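Local coordinates for uncharacterized protein (Listeria monocytogenes, PDB 3MAB) that is of unknown function but belongs to the family of the TfoX C-terminal domain, a small helical domain of the helix-hairpin-helix clan, at residues B[38-43]-B[79-84]; B[29-34]-B[60-65]. The protein carries 2 engineered substitutions. All coordinates share one frame; numbering follows the deposited sequence.

Contact 1 (B[38-43]-B[79-84])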
# COMPACT_ATOMS: atom_id res chain seq x y z
N GLU B 38 12.35 -0.81 11.98
CA GLU B 38 12.34 -0.01 13.22
C GLU B 38 10.87 0.16 13.71
O GLU B 38 10.60 0.01 14.88
CB GLU B 38 12.96 1.36 13.03
CG GLU B 38 12.86 2.15 14.34
CD GLU B 38 13.58 3.45 14.39
OE1 GLU B 38 14.60 3.68 13.70
OE2 GLU B 38 13.12 4.32 15.20
N ALA B 39 9.95 0.46 12.81
CA ALA B 39 8.55 0.65 13.23
C ALA B 39 8.02 -0.64 13.87
O ALA B 39 7.38 -0.63 14.92
CB ALA B 39 7.72 1.10 12.07
N PHE B 40 8.32 -1.76 13.24
CA PHE B 40 7.91 -3.06 13.77
C PHE B 40 8.50 -3.28 15.15
O PHE B 40 7.78 -3.70 16.04
CB PHE B 40 8.30 -4.22 12.85
CG PHE B 40 7.88 -5.54 13.36
CD1 PHE B 40 6.63 -6.00 13.06
CD2 PHE B 40 8.70 -6.33 14.15
CE1 PHE B 40 6.18 -7.18 13.55
CE2 PHE B 40 8.21 -7.55 14.63
CZ PHE B 40 6.96 -7.96 14.31
N LEU B 41 9.79 -3.00 15.35
CA LEU B 41 10.43 -3.23 16.65
C LEU B 41 9.71 -2.41 17.73
O LEU B 41 9.54 -2.83 18.89
CB LEU B 41 11.91 -2.89 16.61
CG LEU B 41 12.80 -3.92 15.98
CD1 LEU B 41 14.18 -3.38 15.90
CD2 LEU B 41 12.77 -5.28 16.70
N ARG B 42 9.37 -1.18 17.37
CA ARG B 42 8.72 -0.28 18.33
C ARG B 42 7.34 -0.83 18.77
O ARG B 42 7.00 -0.69 19.92
CB ARG B 42 8.66 1.15 17.77
CG ARG B 42 10.03 1.71 17.83
CD ARG B 42 10.39 2.94 17.07
NE ARG B 42 9.67 4.08 17.57
CZ ARG B 42 9.85 5.34 17.16
NH1 ARG B 42 10.80 5.68 16.32
NH2 ARG B 42 9.04 6.29 17.63
N ILE B 43 6.57 -1.37 17.84
CA ILE B 43 5.28 -1.93 18.17
C ILE B 43 5.42 -3.26 18.89
O ILE B 43 4.66 -3.54 19.80
CB ILE B 43 4.29 -1.97 16.98
CG1 ILE B 43 4.71 -2.81 15.80
CG2 ILE B 43 4.07 -0.54 16.46
CD1 ILE B 43 3.52 -2.96 14.68
N LYS B 79 11.38 -11.82 6.55
CA LYS B 79 11.22 -13.10 7.27
C LYS B 79 12.47 -13.45 8.06
O LYS B 79 12.36 -13.91 9.23
CB LYS B 79 10.91 -14.23 6.29
CG LYS B 79 10.63 -15.49 6.98
CD LYS B 79 10.21 -16.62 6.04
CE LYS B 79 8.73 -16.57 5.69
NZ LYS B 79 8.19 -17.91 5.29
N LYS B 80 13.64 -13.23 7.50
CA LYS B 80 14.88 -13.52 8.24
C LYS B 80 14.93 -12.66 9.49
O LYS B 80 15.33 -13.13 10.55
CB LYS B 80 16.08 -13.28 7.36
CG LYS B 80 16.26 -14.26 6.29
CD LYS B 80 16.01 -15.73 6.67
CE LYS B 80 15.30 -16.48 5.51
NZ LYS B 80 13.99 -15.83 5.10
N PHE B 81 14.61 -11.40 9.39
CA PHE B 81 14.60 -10.44 10.52
C PHE B 81 13.61 -10.91 11.57
O PHE B 81 13.95 -11.07 12.74
CB PHE B 81 14.32 -9.05 10.01
CG PHE B 81 14.01 -8.05 11.07
CD1 PHE B 81 14.98 -7.62 11.99
CD2 PHE B 81 12.76 -7.55 11.18
CE1 PHE B 81 14.67 -6.68 12.94
CE2 PHE B 81 12.44 -6.61 12.14
CZ PHE B 81 13.41 -6.19 13.00
N HIS B 82 12.41 -11.24 11.18
CA HIS B 82 11.41 -11.62 12.11
C HIS B 82 11.78 -12.92 12.82
O HIS B 82 11.62 -13.04 14.03
CB HIS B 82 10.06 -11.77 11.43
CG HIS B 82 8.97 -12.04 12.39
ND1 HIS B 82 8.41 -13.30 12.53
CD2 HIS B 82 8.34 -11.26 13.30
CE1 HIS B 82 7.48 -13.26 13.47
NE2 HIS B 82 7.44 -12.05 13.98
N GLN B 83 12.28 -13.88 12.08
CA GLN B 83 12.70 -15.15 12.66
C GLN B 83 13.77 -14.87 13.70
O GLN B 83 13.74 -15.47 14.79
CB GLN B 83 13.23 -16.11 11.61
CG GLN B 83 12.15 -16.73 10.77
CD GLN B 83 12.69 -17.44 9.51
OE1 GLN B 83 13.89 -17.43 9.22
NE2 GLN B 83 11.79 -18.09 8.76
N SER B 84 14.74 -14.02 13.41
CA SER B 84 15.83 -13.71 14.36
C SER B 84 15.26 -13.09 15.62
O SER B 84 15.74 -13.39 16.72
CB SER B 84 16.84 -12.78 13.70
OG SER B 84 17.33 -13.37 12.51
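Phe40 and His82 meet where helix 28-46 faces helix 72-85: Phe40 CZ comes to 3.7 Å from His82 CD2, approaching the imidazole at its edge, near its plane. The ring centroids lie 5.7 Å apart and the planes are turned 78° against each other, an oblique meeting. Beside it, Phe81 reaches across and brings its far carbon, CZ, against the branch point of Leu41, with 3.8 Å between Phe81 CZ and Leu41 CG. The leucine meets the ring edge in its plane, and CD2 of Leu41 is 3.9 Å from the same Phe81 CZ. The two phenylalanines touch more loosely, Phe40 CD2 lying 4.3 Å from Phe81 CE2. With CG of Phe81 anti to the backbone N (chi1 168°), the ring continues outward and its CZ reaches Leu41. The local axes, running in the same general direction 26° apart, approach no closer than 12.1 Å, so long side chains span the gap. Helix 52-63 closes in through Leu55, which touches both phenylalanines, and Met52, which touches His82; Trp44 meets the ring of Phe40. On helix 28-46, Arg42 NH1 bonds Glu38 OE2 at 2.9 Å, a salt bridge between residues one helical turn apart. With no hydrogen bond between the segments, the contact is held by aromatic and aliphatic side chains bridging two well-separated helix backbones.

Contact 2 (B[29-34]-B[60-65]). Engineered in segment 29-34: Val29 (natural residue Gly).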
# COMPACT_ATOMS: atom_id res chain seq x y z
N VAL B 29 5.04 10.22 6.85
CA VAL B 29 6.46 10.72 6.73
C VAL B 29 7.31 10.12 7.84
O VAL B 29 8.42 9.61 7.60
CB VAL B 29 6.55 12.30 6.71
CG1 VAL B 29 5.92 12.92 5.44
CG2 VAL B 29 5.96 12.87 7.90
N GLU B 30 6.73 10.09 9.05
CA GLU B 30 7.44 9.48 10.17
C GLU B 30 7.70 7.97 9.98
O GLU B 30 8.79 7.46 10.29
CB GLU B 30 6.70 9.74 11.47
CG GLU B 30 6.82 11.20 11.99
CD GLU B 30 5.98 11.52 13.17
OE1 GLU B 30 5.69 10.65 14.04
OE2 GLU B 30 5.60 12.72 13.25
N LEU B 31 6.73 7.28 9.42
CA LEU B 31 6.92 5.87 9.08
C LEU B 31 7.99 5.65 8.05
O LEU B 31 8.83 4.77 8.22
CB LEU B 31 5.62 5.18 8.67
CG LEU B 31 5.67 3.74 8.21
CD1 LEU B 31 6.15 2.83 9.27
CD2 LEU B 31 4.30 3.29 7.73
N LYS B 32 7.97 6.43 6.96
CA LYS B 32 8.99 6.27 5.93
C LYS B 32 10.35 6.54 6.55
O LYS B 32 11.31 5.80 6.22
CB LYS B 32 8.73 7.23 4.77
CG LYS B 32 9.77 7.05 3.62
CD LYS B 32 9.48 7.94 2.47
CE LYS B 32 10.63 7.84 1.45
NZ LYS B 32 11.90 8.48 1.98
N ASP B 33 10.44 7.59 7.35
CA ASP B 33 11.73 8.06 7.93
C ASP B 33 12.36 6.94 8.76
O ASP B 33 13.60 6.78 8.81
CB ASP B 33 11.56 9.27 8.90
CG ASP B 33 11.30 10.64 8.25
OD1 ASP B 33 10.86 11.55 9.00
OD2 ASP B 33 11.58 10.82 7.10
N VAL B 34 11.57 6.20 9.52
CA VAL B 34 12.15 5.13 10.34
C VAL B 34 12.21 3.78 9.65
O VAL B 34 13.08 2.96 9.96
CB VAL B 34 11.48 4.98 11.69
CG1 VAL B 34 11.52 6.30 12.48
CG2 VAL B 34 10.09 4.48 11.60
N GLY B 60 5.12 -2.75 2.98
CA GLY B 60 4.27 -2.40 1.87
C GLY B 60 3.81 -0.94 2.00
O GLY B 60 3.82 -0.20 1.02
N ALA B 61 3.46 -0.51 3.18
CA ALA B 61 3.08 0.90 3.38
C ALA B 61 4.20 1.86 2.98
O ALA B 61 3.96 2.85 2.26
CB ALA B 61 2.63 1.14 4.83
N VAL B 62 5.41 1.56 3.43
CA VAL B 62 6.59 2.35 3.10
C VAL B 62 6.82 2.44 1.60
O VAL B 62 7.13 3.52 1.05
CB VAL B 62 7.84 1.81 3.84
CG1 VAL B 62 9.14 2.46 3.32
CG2 VAL B 62 7.68 2.01 5.40
N GLN B 63 6.61 1.32 0.91
CA GLN B 63 6.80 1.24 -0.53
C GLN B 63 5.64 1.72 -1.31
O GLN B 63 5.71 1.81 -2.54
CB GLN B 63 7.16 -0.20 -0.95
CG GLN B 63 8.51 -0.58 -0.49
CD GLN B 63 9.02 -1.82 -1.17
OE1 GLN B 63 8.68 -2.06 -2.35
NE2 GLN B 63 9.84 -2.61 -0.49
N GLY B 64 4.51 2.02 -0.65
CA GLY B 64 3.32 2.41 -1.36
C GLY B 64 2.59 1.34 -2.16
O GLY B 64 1.92 1.62 -3.17
N ILE B 65 2.63 0.10 -1.67
CA ILE B 65 2.03 -1.04 -2.35
C ILE B 65 1.32 -1.99 -1.40
O ILE B 65 1.75 -2.09 -0.26
CB ILE B 65 3.05 -1.84 -3.19
CG1 ILE B 65 4.11 -2.48 -2.32
CG2 ILE B 65 3.72 -0.96 -4.25
CD1 ILE B 65 5.11 -3.41 -3.09
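Val62 pushes one methyl against helix 28-46, and Leu31 and Lys32 receive it. The closest touch is between Val62 CG2 and Leu31 CG, 3.9 Å apart, with the two side chains slanting across each other. The same methyl also lies over the backbone: Val62 CG2 is 4.1 Å from Leu31 O and 4.5 Å from Lys32 CA. With CG1 anti to the backbone N (chi1 170°), the valine holds CG2 beside its own N, where it faces the other helix. One of the methyls of Leu31, CD2, rests 4.0 Å from Ala61 CB. Lys32 meets the valine with its CA, while the rest of its chain runs alongside and then leads away from the partner segment. The backbones come close here, Lys32 CA standing 5.4 Å from Val62 CA. Ile12 touches both Leu31 and Ala61 on the buried side, and Ile25 also packs on Leu31. Gly64, at positive phi, is the first residue to leave helical geometry; Gly64 N is bonded to Ala61 O at 3.1 Å, and Ile65 N to Gly60 O at 3.0 Å. These two bonds back into the last turn make a Schellman motif. Close packing of a leucine on an alanine and a valine, beside a glycine-terminated helix end, joins helices 28-46 and 52-63 in this all-helical domain of the helix-hairpin-helix clan.

Helix 28-46 serves both contacts: residues 29-34 near its start pack on the end of helix 52-63, and residues 38-43 farther along face helix 72-85. The centres of contacts 1 and 2 are 15 Å apart, on opposite sides of the chain's centre, yet their side chains meet along the shared helix. Ala39 CB lies 3.7 Å from Leu31 CD1, so the leucine that touches Ala61 also packs on the segment of contact 1. Arg42 NH1 passes 4.0 Å from Val34 CG1. Helix 52-63 links the two places as well, supplying Val62 to contact 2 and Leu55 to the phenylalanines of contact 1.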